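Local atomic coordinates of mutual gliding-motility protein MglA (Myxococcus xanthus DK 1622, PDB entry 6H35), a protein that binds and hydrolyses GTP as a small GTPase and acts as the intracellular switch that coordinates the two gliding motilities and sets gliding direction and speed. Residues A[49-54]-A[80-85]; A[27-32]-A[74-79]. All coordinates share one frame; numbering follows the deposited sequence.

Interaction 1. Residues A[49-54]-A[80-85]; sequences TETDRT and PGQVFY. With GDP (guanosine-5'-diphosphate), chain C.
Thr54 and Pro80 bring the two backbones closest, their CA atoms 5.6 Å apart. From there the turn 49-52, which leads into strand 53-59, runs beside the irregular segment 80-85, whose last residue, Tyr85, is the N-cap of helix 86-93. Thr49 braces the turn from within: its OG1, placed between backbone N and carbonyl carbon (chi1 69°), accepts from the amides of both Thr51 and Asp52, an ST turn and an ST motif sharing one oxygen.

The carboxylate of Asp52 does most of the joining. Gly81 N gives a nearly straight bond to Asp52 OD1 at 3.1 Å, meeting the syn lone pair of that oxygen, and a weak second bond to OD2. The next amide, Gln82 N, reaches Asp52 OD2 at 2.7 Å, on the syn side but 34° out of the carboxylate plane. On the anti side of OD1, Arg53 N adds a bond of 2.8 Å to Asp52 OD1, so three backbone amides fix the rotation of the group. Pro80 CB packs against OD2, and the Tyr85 ring presents its edge to the same oxygen.

Gln82 reaches back across the contact. Its chain bends at chi2 (-75°), which carries NE2 to Thr51 O at 2.8 Å; the bond is almost straight and lies in the amide plane of Gln82. Nearby, Thr51 OG1 meets the edge of Phe84, in the plane of the ring, 3.4 Å from Phe84 CZ. The side chain of Arg53 leaves the backbone away from segment 80-85, and its extended chain brings NH2 to 2.6 Å from GDP O2A.

Amides converging on one carboxylate would be expected to stabilise its negative charge. Gln82 is part of the predicted GTP site: in this GDP-bound form its side-chain amide donates to Thr51 O, well away from the diphosphate.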
loop_
_atom_site.group_PDB
_atom_site.type_symbol
_atom_site.label_atom_id
_atom_site.label_comp_id
_atom_site.label_asym_id
_atom_site.label_seq_id
_atom_site.Cartn_x
_atom_site.Cartn_y
_atom_site.Cartn_z
ATOM N N THR A 49 -13.539 13.721 -5.897
ATOM C CA THR A 49 -14.783 14.032 -6.588
ATOM C C THR A 49 -15.896 14.136 -5.557
ATOM O O THR A 49 -15.626 14.207 -4.356
ATOM C CB THR A 49 -15.124 12.973 -7.637
ATOM O OG1 THR A 49 -15.474 11.746 -6.987
ATOM C CG2 THR A 49 -13.944 12.732 -8.563
ATOM N N GLU A 50 -17.149 14.147 -6.007
ATOM C CA GLU A 50 -18.259 14.182 -5.064
ATOM C C GLU A 50 -18.400 12.881 -4.284
ATOM O O GLU A 50 -19.005 12.886 -3.207
ATOM C CB GLU A 50 -19.562 14.489 -5.798
ATOM C CG GLU A 50 -19.676 15.926 -6.265
ATOM C CD GLU A 50 -20.704 16.105 -7.361
ATOM O OE1 GLU A 50 -21.392 15.117 -7.706
ATOM O OE2 GLU A 50 -20.822 17.238 -7.878
ATOM N N THR A 51 -17.851 11.772 -4.790
ATOM C CA THR A 51 -18.056 10.466 -4.173
ATOM C C THR A 51 -16.783 9.703 -3.833
ATOM O O THR A 51 -16.877 8.688 -3.135
ATOM C CB THR A 51 -18.913 9.564 -5.079
ATOM O OG1 THR A 51 -18.237 9.351 -6.325
ATOM C CG2 THR A 51 -20.266 10.203 -5.350
ATOM N N ASP A 52 -15.611 10.131 -4.298
ATOM C CA ASP A 52 -14.403 9.336 -4.111
ATOM C C ASP A 52 -13.184 10.248 -4.111
ATOM O O ASP A 52 -13.279 11.454 -4.351
ATOM C CB ASP A 52 -14.281 8.256 -5.196
ATOM C CG ASP A 52 -13.688 6.959 -4.670
ATOM O OD1 ASP A 52 -12.906 7.003 -3.699
ATOM O OD2 ASP A 52 -14.004 5.889 -5.233
ATOM N N ARG A 53 -12.025 9.652 -3.838
ATOM C CA ARG A 53 -10.778 10.401 -3.803
ATOM C C ARG A 53 -9.607 9.445 -3.984
ATOM O O ARG A 53 -9.735 8.229 -3.815
ATOM C CB ARG A 53 -10.631 11.191 -2.497
ATOM C CG ARG A 53 -10.332 10.324 -1.294
ATOM C CD ARG A 53 -10.525 11.075 0.013
ATOM N NE ARG A 53 -10.446 10.170 1.157
ATOM C CZ ARG A 53 -10.549 10.554 2.425
ATOM N NH1 ARG A 53 -10.734 11.834 2.722
ATOM N NH2 ARG A 53 -10.463 9.659 3.399
ATOM N N THR A 54 -8.466 10.022 -4.348
ATOM C CA THR A 54 -7.190 9.324 -4.410
ATOM C C THR A 54 -6.134 10.218 -3.779
ATOM O O THR A 54 -6.142 11.436 -3.977
ATOM C CB THR A 54 -6.806 8.971 -5.856
ATOM O OG1 THR A 54 -7.819 8.136 -6.425
ATOM C CG2 THR A 54 -5.477 8.233 -5.902
ATOM N N PRO A 80 -9.130 4.528 -5.269
ATOM C CA PRO A 80 -10.525 4.892 -4.994
ATOM C C PRO A 80 -11.331 3.685 -4.537
ATOM O O PRO A 80 -10.993 2.534 -4.827
ATOM C CB PRO A 80 -11.027 5.434 -6.339
ATOM C CG PRO A 80 -10.112 4.843 -7.355
ATOM C CD PRO A 80 -8.777 4.694 -6.688
ATOM N N GLY A 81 -12.411 3.963 -3.805
ATOM C CA GLY A 81 -13.161 2.910 -3.148
ATOM C C GLY A 81 -14.541 2.615 -3.703
ATOM O O GLY A 81 -15.131 1.584 -3.362
ATOM N N GLN A 82 -15.074 3.493 -4.548
ATOM C CA GLN A 82 -16.402 3.276 -5.102
ATOM C C GLN A 82 -16.358 2.222 -6.203
ATOM O O GLN A 82 -15.369 2.093 -6.929
ATOM C CB GLN A 82 -16.984 4.583 -5.645
ATOM C CG GLN A 82 -17.133 5.683 -4.601
ATOM C CD GLN A 82 -18.299 5.451 -3.654
ATOM O OE1 GLN A 82 -18.983 4.431 -3.726
ATOM N NE2 GLN A 82 -18.529 6.404 -2.757
ATOM N N VAL A 83 -17.455 1.469 -6.331
ATOM C CA VAL A 83 -17.496 0.351 -7.269
ATOM C C VAL A 83 -17.262 0.789 -8.711
ATOM O O VAL A 83 -16.814 -0.017 -9.532
ATOM C CB VAL A 83 -18.838 -0.406 -7.154
ATOM C CG1 VAL A 83 -19.046 -0.942 -5.743
ATOM C CG2 VAL A 83 -19.995 0.485 -7.566
ATOM N N PHE A 84 -17.543 2.050 -9.047
ATOM C CA PHE A 84 -17.533 2.492 -10.436
ATOM C C PHE A 84 -16.224 3.159 -10.848
ATOM O O PHE A 84 -16.188 3.842 -11.878
ATOM C CB PHE A 84 -18.711 3.432 -10.702
ATOM C CG PHE A 84 -18.897 4.486 -9.652
ATOM C CD1 PHE A 84 -18.127 5.640 -9.665
ATOM C CD2 PHE A 84 -19.848 4.331 -8.658
ATOM C CE1 PHE A 84 -18.295 6.612 -8.699
ATOM C CE2 PHE A 84 -20.025 5.300 -7.692
ATOM C CZ PHE A 84 -19.244 6.443 -7.714
ATOM N N TYR A 85 -15.143 2.971 -10.083
ATOM C CA TYR A 85 -13.837 3.522 -10.434
ATOM C C TYR A 85 -12.794 2.426 -10.631
ATOM O O TYR A 85 -11.593 2.661 -10.462
ATOM C CB TYR A 85 -13.370 4.529 -9.383
ATOM C CG TYR A 85 -13.919 5.919 -9.614
ATOM C CD1 TYR A 85 -13.755 6.556 -10.836
ATOM C CD2 TYR A 85 -14.613 6.588 -8.615
ATOM C CE1 TYR A 85 -14.261 7.818 -11.056
ATOM C CE2 TYR A 85 -15.122 7.852 -8.826
ATOM C CZ TYR A 85 -14.945 8.462 -10.048
ATOM O OH TYR A 85 -15.452 9.723 -10.261
HETATM P PB GDP C . -10.078 4.947 3.199
HETATM O O1B GDP C . -9.515 3.549 3.067
HETATM O O2B GDP C . -11.280 5.014 2.292
HETATM O O3B GDP C . -9.049 5.972 2.800
HETATM O O3A GDP C . -10.526 5.194 4.724
HETATM P PA GDP C . -9.997 6.394 5.662
HETATM O O1A GDP C . -8.498 6.428 5.821
HETATM O O2A GDP C . -10.529 7.720 5.189
HETATM O "O5'" GDP C . -10.692 6.009 7.055
HETATM C "C5'" GDP C . -12.112 6.015 7.123
HETATM C "C4'" GDP C . -12.515 6.297 8.557
HETATM O "O4'" GDP C . -12.033 5.253 9.399
HETATM C "C3'" GDP C . -11.867 7.579 9.031
HETATM O "O3'" GDP C . -12.880 8.327 9.696
HETATM C "C2'" GDP C . -10.802 7.157 10.022
HETATM O "O2'" GDP C . -10.707 8.075 11.112
HETATM C "C1'" GDP C . -11.293 5.801 10.491
HETATM N N9 GDP C . -10.176 4.891 10.823
HETATM C C8 GDP C . -9.154 4.546 10.016
HETATM N N7 GDP C . -8.318 3.675 10.639
HETATM C C5 GDP C . -8.826 3.436 11.868
HETATM C C6 GDP C . -8.450 2.617 13.043
HETATM O O6 GDP C . -7.420 1.911 13.032
HETATM N N1 GDP C . -9.239 2.658 14.120
HETATM C C2 GDP C . -10.355 3.412 14.165
HETATM N N2 GDP C . -11.106 3.394 15.295
HETATM N N3 GDP C . -10.761 4.190 13.128
HETATM C C4 GDP C . -10.047 4.244 11.980
#

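Interaction 2. Residues A[27-32]-A[74-79]; sequences TNLQYI and FHLYTV. With GDP (guanosine-5'-diphosphate), chain C.
Beside the nucleotide pocket, the helix that follows the predicted P-loop packs through Leu29 and Ile32 onto Leu76 and Thr78, where strand 71-77 runs out into residues 78-82 of the predicted GTP site. Helix 27-32 and strand 74-77 run roughly antiparallel, at 143°, with their axes 9.6 Å apart. Leu29 does most of the touching with one branch: its CD2 lies 3.8 Å from Leu76 CB, and the same methyl rests 3.7 Å from Thr78 CG2. Nearly one turn further along the helix, Ile32 crosses Leu76 at about a right angle, with Ile32 CD1 3.9 Å from Leu76 CD1. Thr78 splits its two branches between different tasks: with chi1 at 72°, CG2 faces Leu29 while OG1 accepts a hydrogen bond from Leu55 N of strand 53-59. Tyr17 of strand 10-18 and Phe57 of strand 53-59 add to this buried apolar layer. At the start of the helix segment, Thr27 turns to the nucleotide, donating to GDP O1A from its backbone N at 2.9 Å and from OG1 at 2.7 Å. A helix leaving the phosphate-binding loop and packed against the central sheet is the arrangement shared by P-loop NTPases, here in a small GTPase of the Arf family.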
loop_
_atom_site.group_PDB
_atom_site.type_symbol
_atom_site.label_atom_id
_atom_site.label_comp_id
_atom_site.label_asym_id
_atom_site.label_seq_id
_atom_site.Cartn_x
_atom_site.Cartn_y
_atom_site.Cartn_z
ATOM N N THR A 27 -5.732 7.283 5.892
ATOM C CA THR A 27 -5.133 7.490 7.205
ATOM C C THR A 27 -3.683 7.024 7.231
ATOM O O THR A 27 -2.816 7.706 7.791
ATOM C CB THR A 27 -5.958 6.762 8.265
ATOM O OG1 THR A 27 -7.321 7.187 8.166
ATOM C CG2 THR A 27 -5.444 7.081 9.654
ATOM N N ASN A 28 -3.402 5.865 6.631
ATOM C CA ASN A 28 -2.026 5.388 6.528
ATOM C C ASN A 28 -1.144 6.409 5.816
ATOM O O ASN A 28 -0.066 6.771 6.309
ATOM C CB ASN A 28 -1.993 4.048 5.787
ATOM C CG ASN A 28 -2.187 2.857 6.710
ATOM O OD1 ASN A 28 -1.223 2.207 7.120
ATOM N ND2 ASN A 28 -3.439 2.562 7.037
ATOM N N LEU A 29 -1.585 6.888 4.649
ATOM C CA LEU A 29 -0.732 7.813 3.906
ATOM C C LEU A 29 -0.603 9.152 4.627
ATOM O O LEU A 29 0.469 9.766 4.613
ATOM C CB LEU A 29 -1.249 8.001 2.481
ATOM C CG LEU A 29 -0.462 7.192 1.439
ATOM C CD1 LEU A 29 -0.772 5.710 1.553
ATOM C CD2 LEU A 29 -0.724 7.682 0.017
ATOM N N GLN A 30 -1.667 9.600 5.299
ATOM C CA GLN A 30 -1.606 10.843 6.063
ATOM C C GLN A 30 -0.599 10.743 7.200
ATOM O O GLN A 30 0.227 11.644 7.398
ATOM C CB GLN A 30 -2.991 11.192 6.611
ATOM C CG GLN A 30 -3.837 12.061 5.692
ATOM C CD GLN A 30 -5.237 12.293 6.238
ATOM O OE1 GLN A 30 -5.892 13.277 5.898
ATOM N NE2 GLN A 30 -5.701 11.385 7.089
ATOM N N TYR A 31 -0.656 9.653 7.969
ATOM C CA TYR A 31 0.291 9.494 9.065
ATOM C C TYR A 31 1.720 9.394 8.547
ATOM O O TYR A 31 2.632 10.009 9.113
ATOM C CB TYR A 31 -0.057 8.271 9.913
ATOM C CG TYR A 31 0.802 8.166 11.157
ATOM C CD1 TYR A 31 2.024 7.501 11.130
ATOM C CD2 TYR A 31 0.397 8.741 12.355
ATOM C CE1 TYR A 31 2.813 7.412 12.255
ATOM C CE2 TYR A 31 1.182 8.656 13.487
ATOM C CZ TYR A 31 2.388 7.990 13.431
ATOM O OH TYR A 31 3.176 7.900 14.556
ATOM N N ILE A 32 1.942 8.624 7.476
ATOM C CA ILE A 32 3.289 8.530 6.921
ATOM C C ILE A 32 3.788 9.903 6.499
ATOM O O ILE A 32 4.931 10.279 6.786
ATOM C CB ILE A 32 3.328 7.543 5.742
ATOM C CG1 ILE A 32 3.051 6.126 6.220
ATOM C CG2 ILE A 32 4.686 7.612 5.041
ATOM C CD1 ILE A 32 2.580 5.212 5.124
ATOM N N PHE A 74 10.296 6.750 -3.348
ATOM C CA PHE A 74 9.081 5.970 -3.171
ATOM C C PHE A 74 7.868 6.853 -3.423
ATOM O O PHE A 74 7.771 7.953 -2.872
ATOM C CB PHE A 74 9.017 5.363 -1.767
ATOM C CG PHE A 74 9.919 4.178 -1.583
ATOM C CD1 PHE A 74 9.547 2.932 -2.054
ATOM C CD2 PHE A 74 11.143 4.313 -0.948
ATOM C CE1 PHE A 74 10.377 1.835 -1.888
ATOM C CE2 PHE A 74 11.979 3.222 -0.781
ATOM C CZ PHE A 74 11.592 1.979 -1.253
ATOM N N HIS A 75 6.955 6.369 -4.262
ATOM C CA HIS A 75 5.692 7.034 -4.549
ATOM C C HIS A 75 4.564 6.196 -3.955
ATOM O O HIS A 75 4.360 5.050 -4.369
ATOM C CB HIS A 75 5.485 7.209 -6.055
ATOM C CG HIS A 75 6.631 7.862 -6.768
ATOM N ND1 HIS A 75 6.498 9.052 -7.450
ATOM C CD2 HIS A 75 7.920 7.479 -6.930
ATOM C CE1 HIS A 75 7.659 9.383 -7.988
ATOM N NE2 HIS A 75 8.538 8.444 -7.688
ATOM N N LEU A 76 3.841 6.763 -2.991
ATOM C CA LEU A 76 2.736 6.091 -2.323
ATOM C C LEU A 76 1.419 6.592 -2.900
ATOM O O LEU A 76 1.219 7.808 -3.042
ATOM C CB LEU A 76 2.769 6.325 -0.807
ATOM C CG LEU A 76 4.024 5.919 -0.013
ATOM C CD1 LEU A 76 3.802 6.021 1.492
ATOM C CD2 LEU A 76 4.478 4.525 -0.379
ATOM N N TYR A 77 0.530 5.649 -3.219
ATOM C CA TYR A 77 -0.774 5.908 -3.817
ATOM C C TYR A 77 -1.843 5.164 -3.032
ATOM O O TYR A 77 -1.672 3.983 -2.718
ATOM C CB TYR A 77 -0.814 5.439 -5.278
ATOM C CG TYR A 77 -0.158 6.374 -6.256
ATOM C CD1 TYR A 77 1.216 6.355 -6.443
ATOM C CD2 TYR A 77 -0.910 7.271 -7.006
ATOM C CE1 TYR A 77 1.827 7.215 -7.342
ATOM C CE2 TYR A 77 -0.307 8.134 -7.904
ATOM C CZ TYR A 77 1.061 8.098 -8.068
ATOM O OH TYR A 77 1.675 8.947 -8.958
ATOM N N THR A 78 -2.942 5.841 -2.718
ATOM C CA THR A 78 -4.143 5.115 -2.344
ATOM C C THR A 78 -4.936 4.814 -3.610
ATOM O O THR A 78 -4.536 5.156 -4.726
ATOM C CB THR A 78 -5.006 5.891 -1.348
ATOM O OG1 THR A 78 -5.639 6.990 -2.013
ATOM C CG2 THR A 78 -4.169 6.403 -0.193
ATOM N N VAL A 79 -6.087 4.182 -3.433
ATOM C CA VAL A 79 -6.902 3.732 -4.554
ATOM C C VAL A 79 -8.330 4.182 -4.263
ATOM O O VAL A 79 -8.715 4.277 -3.089
ATOM C CB VAL A 79 -6.761 2.210 -4.738
ATOM C CG1 VAL A 79 -8.039 1.481 -4.393
ATOM C CG2 VAL A 79 -6.291 1.876 -6.134
HETATM P PB GDP C . -10.078 4.947 3.199
HETATM O O1B GDP C . -9.515 3.549 3.067
HETATM O O2B GDP C . -11.280 5.014 2.292
HETATM O O3B GDP C . -9.049 5.972 2.800
HETATM O O3A GDP C . -10.526 5.194 4.724
HETATM P PA GDP C . -9.997 6.394 5.662
HETATM O O1A GDP C . -8.498 6.428 5.821
HETATM O O2A GDP C . -10.529 7.720 5.189
HETATM O "O5'" GDP C . -10.692 6.009 7.055
HETATM C "C5'" GDP C . -12.112 6.015 7.123
HETATM C "C4'" GDP C . -12.515 6.297 8.557
HETATM O "O4'" GDP C . -12.033 5.253 9.399
HETATM C "C3'" GDP C . -11.867 7.579 9.031
HETATM O "O3'" GDP C . -12.880 8.327 9.696
HETATM C "C2'" GDP C . -10.802 7.157 10.022
HETATM O "O2'" GDP C . -10.707 8.075 11.112
HETATM C "C1'" GDP C . -11.293 5.801 10.491
HETATM N N9 GDP C . -10.176 4.891 10.823
HETATM C C8 GDP C . -9.154 4.546 10.016
HETATM N N7 GDP C . -8.318 3.675 10.639
HETATM C C5 GDP C . -8.826 3.436 11.868
HETATM C C6 GDP C . -8.450 2.617 13.043
HETATM O O6 GDP C . -7.420 1.911 13.032
HETATM N N1 GDP C . -9.239 2.658 14.120
HETATM C C2 GDP C . -10.355 3.412 14.165
HETATM N N2 GDP C . -11.106 3.394 15.295
HETATM N N3 GDP C . -10.761 4.190 13.128
HETATM C C4 GDP C . -10.047 4.244 11.980
#

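How the interactions relate
From the N terminus the chain first supplies helix segment 27-32, then segment 49-54, at the start of strand 53-59, then segment 74-79, the end of strand 71-77 and the residues after it, and directly after that the loop 80-85. The two contacts therefore cross: interaction 2 closes a loop from 27-32 to 74-79, and interaction 1 starts inside that loop and ends beyond it. Their meeting place is the neighbouring pair of sheet strands 53-59 and 71-77, where Thr54 CG2 packs 3.4 Å from Thr78 O. Interaction 2 fastens the strand to the helix after the P-loop, in a buried contact; interaction 1 ties the loop beyond that strand to the surface turn. Each also reaches GDP.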